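Local coordinates for 6-phospho-beta-glucosidase (Thermotoga maritima, PDB 1UP7), which hydrolyses cellobiose 6'-phosphate to glucose 6-phosphate and glucose, as a family 4 glycosidase that depends on NAD+ and manganese, at residues Ile147-Phe150 / Val151-Leu155; Pro229-Phe232 / Tyr233-Arg237; Ala363-Met366 / Tyr367-Leu370. One frame throughout, in Å; residues are numbered along the deposited sequence.

Contact 1: residues Ile147-Phe150 / Val151-Leu155; sequences ITEF and VRNYL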
loop_
_atom_site.group_PDB
_atom_site.type_symbol
_atom_site.label_atom_id
_atom_site.label_comp_id
_atom_site.label_asym_id
_atom_site.label_seq_id
_atom_site.Cartn_x
_atom_site.Cartn_y
_atom_site.Cartn_z
ATOM N N ILE A 147 -6.997 4.872 -23.191
ATOM C CA ILE A 147 -8.381 5.292 -23.125
ATOM C C ILE A 147 -9.067 4.615 -21.960
ATOM O O ILE A 147 -9.849 5.229 -21.267
ATOM C CB ILE A 147 -9.087 5.056 -24.507
ATOM C CG1 ILE A 147 -8.527 6.048 -25.527
ATOM C CG2 ILE A 147 -10.651 5.253 -24.401
ATOM C CD1 ILE A 147 -8.779 5.680 -26.961
ATOM N N THR A 148 -8.722 3.359 -21.691
ATOM C CA THR A 148 -9.287 2.686 -20.521
ATOM C C THR A 148 -8.833 3.339 -19.240
ATOM O O THR A 148 -9.649 3.518 -18.343
ATOM C CB THR A 148 -8.909 1.183 -20.507
ATOM O OG1 THR A 148 -9.287 0.607 -21.747
ATOM C CG2 THR A 148 -9.722 0.423 -19.521
ATOM N N GLU A 149 -7.541 3.692 -19.139
ATOM C CA GLU A 149 -7.040 4.425 -17.974
ATOM C C GLU A 149 -7.900 5.671 -17.776
ATOM O O GLU A 149 -8.332 5.986 -16.680
ATOM C CB GLU A 149 -5.581 4.848 -18.156
ATOM C CG GLU A 149 -5.010 5.754 -17.053
ATOM C CD GLU A 149 -4.905 5.083 -15.680
ATOM O OE1 GLU A 149 -4.614 3.876 -15.605
ATOM O OE2 GLU A 149 -5.102 5.772 -14.663
ATOM N N PHE A 150 -8.142 6.375 -18.871
ATOM C CA PHE A 150 -8.906 7.602 -18.835
ATOM C C PHE A 150 -10.364 7.381 -18.385
ATOM O O PHE A 150 -10.843 8.076 -17.465
ATOM C CB PHE A 150 -8.832 8.263 -20.206
ATOM C CG PHE A 150 -9.746 9.440 -20.390
ATOM C CD1 PHE A 150 -9.557 10.614 -19.660
ATOM C CD2 PHE A 150 -10.762 9.389 -21.349
ATOM C CE1 PHE A 150 -10.384 11.744 -19.874
ATOM C CE2 PHE A 150 -11.586 10.478 -21.569
ATOM C CZ PHE A 150 -11.397 11.673 -20.840
ATOM N N VAL A 151 -11.052 6.416 -18.998
ATOM C CA VAL A 151 -12.431 6.145 -18.636
ATOM C C VAL A 151 -12.603 5.567 -17.222
ATOM O O VAL A 151 -13.485 6.023 -16.472
ATOM C CB VAL A 151 -13.149 5.230 -19.629
ATOM C CG1 VAL A 151 -14.608 4.973 -19.142
ATOM C CG2 VAL A 151 -13.124 5.831 -21.046
ATOM N N ARG A 152 -11.782 4.596 -16.851
ATOM C CA ARG A 152 -11.897 3.986 -15.515
ATOM C C ARG A 152 -11.532 4.937 -14.381
ATOM O O ARG A 152 -12.222 4.979 -13.360
ATOM C CB ARG A 152 -11.015 2.742 -15.408
ATOM C CG ARG A 152 -11.499 1.599 -16.260
ATOM C CD ARG A 152 -12.894 1.106 -15.928
ATOM N NE ARG A 152 -13.059 0.835 -14.502
ATOM C CZ ARG A 152 -12.764 -0.323 -13.909
ATOM N NH1 ARG A 152 -12.260 -1.344 -14.584
ATOM N NH2 ARG A 152 -12.963 -0.451 -12.617
ATOM N N ASN A 153 -10.452 5.700 -14.566
ATOM C CA ASN A 153 -9.890 6.476 -13.464
ATOM C C ASN A 153 -10.228 7.957 -13.445
ATOM O O ASN A 153 -10.062 8.616 -12.433
ATOM C CB ASN A 153 -8.370 6.230 -13.387
ATOM C CG ASN A 153 -8.051 4.829 -12.877
ATOM O OD1 ASN A 153 -8.843 4.240 -12.139
ATOM N ND2 ASN A 153 -6.911 4.288 -13.282
ATOM N N TYR A 154 -10.700 8.494 -14.559
ATOM C CA TYR A 154 -11.010 9.915 -14.612
ATOM C C TYR A 154 -12.490 10.156 -14.913
ATOM O O TYR A 154 -13.100 10.967 -14.256
ATOM C CB TYR A 154 -10.092 10.646 -15.591
ATOM C CG TYR A 154 -8.639 10.583 -15.172
ATOM C CD1 TYR A 154 -7.886 9.442 -15.429
ATOM C CD2 TYR A 154 -8.041 11.648 -14.460
ATOM C CE1 TYR A 154 -6.565 9.350 -15.033
ATOM C CE2 TYR A 154 -6.716 11.564 -14.053
ATOM C CZ TYR A 154 -5.990 10.411 -14.349
ATOM O OH TYR A 154 -4.681 10.299 -14.003
ATOM N N LEU A 155 -13.082 9.427 -15.874
ATOM C CA LEU A 155 -14.555 9.477 -16.024
ATOM C C LEU A 155 -15.266 8.571 -15.016
ATOM O O LEU A 155 -16.446 8.746 -14.753
ATOM C CB LEU A 155 -15.004 9.148 -17.443
ATOM C CG LEU A 155 -14.214 9.822 -18.579
ATOM C CD1 LEU A 155 -14.814 9.384 -19.887
ATOM C CD2 LEU A 155 -14.188 11.378 -18.486
#
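Over one face of the Phe150 ring lies Leu155, its CG 4.2 Å from the ring centroid in a CH-pi contact, while the methyl CD2 of Leu155 sits 3.7 Å from Phe150 CZ. Setting CG anti to the backbone N (chi1 171°) places the Phe150 ring beside its own carbonyl carbon, where Leu155 can lie over it. The flat, apolar ring stacks further on Phe119 and packs on helix 109-131. The Tyr154 ring turns its edge to the carbonyl oxygens of Glu149 and Phe150, with Tyr154 CD1 3.7 Å from Glu149 O. Over residues Val151 to Leu155 the turn widens to a pi type: Phe150 O accepts from Tyr154 N at 2.9 Å and, in the carbonyl plane, from Leu155 N at 3.1 Å. Helix 144-155 connects strands 136-139 and 160-162 in a beta-alpha-beta unit of the Rossmann-like domain. One turn apart, Asn153 ND2 donates to Glu149 OE2 at 2.7 Å from above the carboxylate plane, the planes of carboxylate and amide 55° apart. An amide suits this place, since ND2 also donates to Asp331 O and OD1 accepts from Arg320 NE. Lys365 bridges to Glu149 OE1 and Arg369 to OE2, and Val333 N adds a hydrogen bond to OE1. With two cations and N-H donors gathered on it, the buried carboxylate is probably kept ionised.

Contact 2: residues Pro229-Phe232 / Tyr233-Arg237; sequences PTWF and YDSVR
Phe232 meets its neighbour Tyr233 edge to face, the ring centroids 5.4 Å apart and the planes at 82°; Phe232 CD2 is the edge atom lying over the tyrosine face. On one face of the Phe232 ring sits a methyl of Val236, CG2 being 3.9 Å from the centroid in a CH-pi contact. The branched valine suits this place: CG2, beside the backbone N, is the branch laid over the ring. Ser235 OG donates to Trp231 O at 2.6 Å, a small hydroxyl folded onto the carbonyl one turn earlier. The backbone of the short helix 230-236 positions these groups, through Val236 N to Phe232 O at 2.8 Å. Farther out, Phe228 meets the Phe232 ring, and Phe213 and Leu216 of helix 209-216 pack on Tyr233. The helix belongs to the C-terminal domain and lies at a contact with the second subunit, whose Leu384 packs on Trp231. An alanine at Phe232 is likely to leave Val236 CG2 and the face of Tyr233 without their aromatic partner and open a gap between them. Apolar contact thus joins Phe232, Tyr233 and Val236, whereas Ser235 is buried and its hydroxyl is satisfied by the Trp231 carbonyl.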
loop_
_atom_site.group_PDB
_atom_site.type_symbol
_atom_site.label_atom_id
_atom_site.label_comp_id
_atom_site.label_asym_id
_atom_site.label_seq_id
_atom_site.Cartn_x
_atom_site.Cartn_y
_atom_site.Cartn_z
ATOM N N PRO A 229 17.031 -11.142 -30.633
ATOM C CA PRO A 229 17.935 -12.297 -30.737
ATOM C C PRO A 229 17.775 -13.246 -29.542
ATOM O O PRO A 229 17.156 -12.900 -28.530
ATOM C CB PRO A 229 19.312 -11.653 -30.838
ATOM C CG PRO A 229 19.143 -10.255 -30.343
ATOM C CD PRO A 229 17.719 -9.857 -30.461
ATOM N N THR A 230 18.269 -14.463 -29.688
ATOM C CA THR A 230 18.169 -15.489 -28.662
ATOM C C THR A 230 18.710 -15.069 -27.290
ATOM O O THR A 230 18.075 -15.355 -26.276
ATOM C CB THR A 230 18.844 -16.800 -29.193
ATOM O OG1 THR A 230 18.098 -17.285 -30.331
ATOM C CG2 THR A 230 18.762 -17.940 -28.149
ATOM N N TRP A 231 19.847 -14.382 -27.254
ATOM C CA TRP A 231 20.432 -13.967 -25.996
ATOM C C TRP A 231 19.468 -13.080 -25.183
ATOM O O TRP A 231 19.475 -13.082 -23.950
ATOM C CB TRP A 231 21.763 -13.306 -26.316
ATOM C CG TRP A 231 21.646 -12.066 -27.128
ATOM C CD1 TRP A 231 21.918 -11.921 -28.466
ATOM C CD2 TRP A 231 21.252 -10.781 -26.652
ATOM N NE1 TRP A 231 21.729 -10.614 -28.833
ATOM C CE2 TRP A 231 21.328 -9.895 -27.732
ATOM C CE3 TRP A 231 20.901 -10.279 -25.396
ATOM C CZ2 TRP A 231 21.055 -8.555 -27.606
ATOM C CZ3 TRP A 231 20.600 -8.961 -25.276
ATOM C CH2 TRP A 231 20.686 -8.101 -26.378
ATOM N N PHE A 232 18.599 -12.381 -25.902
ATOM C CA PHE A 232 17.610 -11.457 -25.326
ATOM C C PHE A 232 16.609 -12.190 -24.414
ATOM O O PHE A 232 16.310 -11.784 -23.289
ATOM C CB PHE A 232 16.862 -10.697 -26.445
ATOM C CG PHE A 232 15.736 -9.800 -25.920
ATOM C CD1 PHE A 232 15.999 -8.514 -25.489
ATOM C CD2 PHE A 232 14.435 -10.262 -25.855
ATOM C CE1 PHE A 232 14.990 -7.717 -24.984
ATOM C CE2 PHE A 232 13.407 -9.485 -25.319
ATOM C CZ PHE A 232 13.677 -8.201 -24.887
ATOM N N TYR A 233 16.098 -13.288 -24.933
ATOM C CA TYR A 233 15.222 -14.176 -24.171
ATOM C C TYR A 233 15.913 -14.897 -23.020
ATOM O O TYR A 233 15.308 -15.038 -21.969
ATOM C CB TYR A 233 14.525 -15.168 -25.125
ATOM C CG TYR A 233 13.552 -14.453 -26.070
ATOM C CD1 TYR A 233 12.462 -13.743 -25.554
ATOM C CD2 TYR A 233 13.731 -14.477 -27.470
ATOM C CE1 TYR A 233 11.559 -13.081 -26.382
ATOM C CE2 TYR A 233 12.831 -13.797 -28.319
ATOM C CZ TYR A 233 11.746 -13.109 -27.759
ATOM O OH TYR A 233 10.839 -12.422 -28.546
ATOM N N ASP A 234 17.165 -15.304 -23.213
ATOM C CA ASP A 234 17.960 -15.903 -22.150
ATOM C C ASP A 234 18.233 -14.922 -21.013
ATOM O O ASP A 234 18.363 -15.337 -19.851
ATOM C CB ASP A 234 19.252 -16.435 -22.753
ATOM C CG ASP A 234 19.005 -17.501 -23.816
ATOM O OD1 ASP A 234 18.078 -18.324 -23.647
ATOM O OD2 ASP A 234 19.702 -17.616 -24.852
ATOM N N SER A 235 18.297 -13.631 -21.354
ATOM C CA SER A 235 18.736 -12.587 -20.433
ATOM C C SER A 235 17.573 -12.038 -19.690
ATOM O O SER A 235 17.552 -11.996 -18.479
ATOM C CB SER A 235 19.394 -11.476 -21.236
ATOM O OG SER A 235 20.570 -12.035 -21.784
ATOM N N VAL A 236 16.589 -11.610 -20.461
ATOM C CA VAL A 236 15.430 -10.921 -19.960
ATOM C C VAL A 236 14.429 -11.912 -19.360
ATOM O O VAL A 236 13.712 -11.579 -18.421
ATOM C CB VAL A 236 14.749 -10.140 -21.101
ATOM C CG1 VAL A 236 13.441 -9.532 -20.653
ATOM C CG2 VAL A 236 15.679 -9.061 -21.652
ATOM N N ARG A 237 14.383 -13.114 -19.923
ATOM C CA ARG A 237 13.470 -14.188 -19.486
ATOM C C ARG A 237 11.991 -13.779 -19.415
ATOM O O ARG A 237 11.248 -14.183 -18.528
ATOM C CB ARG A 237 13.927 -14.854 -18.180
ATOM C CG ARG A 237 15.188 -15.671 -18.315
ATOM C CD ARG A 237 15.338 -16.733 -17.226
ATOM N NE ARG A 237 14.829 -18.059 -17.630
ATOM C CZ ARG A 237 14.574 -18.455 -18.893
ATOM N NH1 ARG A 237 14.755 -17.639 -19.926
ATOM N NH2 ARG A 237 14.123 -19.681 -19.127
#

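Contact 3: residues Ala363-Met366 / Tyr367-Leu370; sequences AVKM and YERL
Lys365 reaches forward one turn to Glu368, its NZ 2.6 Å from OE1 in a salt bridge that uses the syn lone pair of the carboxylate. Bends at chi2 (65°) and chi3 (57°) curl the lysine chain round, and Lys365 CE comes within 3.3 Å of Glu368 OE1; a long, flexible lysine suits this reach. A water joins the pair from the other oxygen, donating to Glu368 OE2 at 2.8 Å and accepting a weak bond from Lys365 NZ. Met366, flexible and apolar, lies obliquely to the guanidinium of Arg369, with Met366 CE 4.4 Å from Arg369 NE, and packs against Tyr332 of its own chain and against His355 of the second subunit. These i to i+3 pairings lie within helix 355-376 of the C-terminal domain. Lys365 NZ also donates to Val333 O, while Lys365 CD lies over one face of the Arg369 guanidinium, 4.1 Å from Arg369 NH1. Arg369 itself pairs with Asp331, and this acid, with Glu149 and Glu368, probably offsets the like charges of the two cations. Tyr367 turns its ring edge to Val364 O, which lies 3.4 Å from Tyr367 CD2, and its ring meets His390 edge-to-face.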
loop_
_atom_site.group_PDB
_atom_site.type_symbol
_atom_site.label_atom_id
_atom_site.label_comp_id
_atom_site.label_asym_id
_atom_site.label_seq_id
_atom_site.Cartn_x
_atom_site.Cartn_y
_atom_site.Cartn_z
ATOM N N ALA A 363 6.865 4.044 -16.282
ATOM C CA ALA A 363 7.171 5.250 -17.063
ATOM C C ALA A 363 6.017 5.613 -18.014
ATOM O O ALA A 363 5.586 6.770 -18.122
ATOM C CB ALA A 363 8.526 5.083 -17.883
ATOM N N VAL A 364 5.493 4.605 -18.692
ATOM C CA VAL A 364 4.407 4.873 -19.606
ATOM C C VAL A 364 3.114 5.199 -18.862
ATOM O O VAL A 364 2.341 6.056 -19.311
ATOM C CB VAL A 364 4.245 3.718 -20.595
ATOM C CG1 VAL A 364 2.997 3.900 -21.452
ATOM C CG2 VAL A 364 5.521 3.642 -21.475
ATOM N N LYS A 365 2.878 4.565 -17.711
ATOM C CA LYS A 365 1.693 4.917 -16.927
ATOM C C LYS A 365 1.734 6.397 -16.470
ATOM O O LYS A 365 0.682 7.098 -16.463
ATOM C CB LYS A 365 1.484 3.947 -15.758
ATOM C CG LYS A 365 0.304 4.260 -14.822
ATOM C CD LYS A 365 -1.109 4.145 -15.490
ATOM C CE LYS A 365 -1.339 2.734 -16.081
ATOM N NZ LYS A 365 -2.453 2.616 -17.084
ATOM N N MET A 366 2.922 6.876 -16.082
ATOM C CA MET A 366 3.048 8.271 -15.643
ATOM C C MET A 366 2.759 9.181 -16.840
ATOM O O MET A 366 2.080 10.178 -16.740
ATOM C CB MET A 366 4.437 8.532 -15.037
ATOM C CG MET A 366 4.716 7.750 -13.750
ATOM S SD MET A 366 3.525 8.192 -12.435
ATOM C CE MET A 366 2.279 6.908 -12.602
ATOM N N TYR A 367 3.295 8.804 -17.977
ATOM C CA TYR A 367 3.072 9.531 -19.182
ATOM C C TYR A 367 1.556 9.563 -19.504
ATOM O O TYR A 367 1.034 10.612 -19.882
ATOM C CB TYR A 367 3.870 8.897 -20.337
ATOM C CG TYR A 367 3.109 9.020 -21.616
ATOM C CD1 TYR A 367 3.176 10.197 -22.343
ATOM C CD2 TYR A 367 2.239 7.990 -22.057
ATOM C CE1 TYR A 367 2.477 10.347 -23.499
ATOM C CE2 TYR A 367 1.477 8.143 -23.230
ATOM C CZ TYR A 367 1.603 9.346 -23.938
ATOM O OH TYR A 367 0.899 9.605 -25.106
ATOM N N GLU A 368 0.866 8.427 -19.350
ATOM C CA GLU A 368 -0.564 8.344 -19.617
ATOM C C GLU A 368 -1.365 9.341 -18.794
ATOM O O GLU A 368 -2.251 10.022 -19.330
ATOM C CB GLU A 368 -1.112 6.932 -19.372
ATOM C CG GLU A 368 -0.813 5.893 -20.457
ATOM C CD GLU A 368 -1.442 4.543 -20.119
ATOM O OE1 GLU A 368 -1.776 4.310 -18.918
ATOM O OE2 GLU A 368 -1.606 3.702 -21.039
ATOM N N ARG A 369 -1.078 9.407 -17.493
ATOM C CA ARG A 369 -1.834 10.275 -16.595
ATOM C C ARG A 369 -1.484 11.740 -16.838
ATOM O O ARG A 369 -2.368 12.606 -16.726
ATOM C CB ARG A 369 -1.737 9.886 -15.094
ATOM C CG ARG A 369 -1.662 8.388 -14.819
ATOM C CD ARG A 369 -2.715 7.738 -13.946
ATOM N NE ARG A 369 -2.110 7.253 -12.729
ATOM C CZ ARG A 369 -2.468 6.185 -11.994
ATOM N NH1 ARG A 369 -3.429 5.367 -12.348
ATOM N NH2 ARG A 369 -1.785 5.942 -10.889
ATOM N N LEU A 370 -0.229 12.027 -17.186
ATOM C CA LEU A 370 0.147 13.399 -17.507
ATOM C C LEU A 370 -0.596 13.855 -18.777
ATOM O O LEU A 370 -1.023 15.016 -18.879
ATOM C CB LEU A 370 1.662 13.531 -17.726
ATOM C CG LEU A 370 2.545 13.560 -16.461
ATOM C CD1 LEU A 370 4.026 13.385 -16.834
ATOM C CD2 LEU A 370 2.299 14.846 -15.621
HETATM O O HOH W 1 -3.254 1.731 -19.845
#

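Along the chain the contacts come in the order 1, 2, 3. Contact 1 lies on helix 144-155 of the NAD-binding, Rossmann-like part; contacts 2 and 3 belong to the C-terminal domain, on helices 230-236 and 355-376. The centres of contacts 1 and 3 are about 13 Å apart and the two touch: Glu149 OE2 meets Arg369 NH1 at 2.9 Å, and Glu149 OE1 meets Lys365 NZ. These salt bridges join the two parts of the subunit. Contact 2 lies apart, its centre about 34 Å from that of contact 1 and about 27 Å from that of contact 3. Both contacts 2 and 3 touch the second subunit, consistent with the oligomeric enzyme.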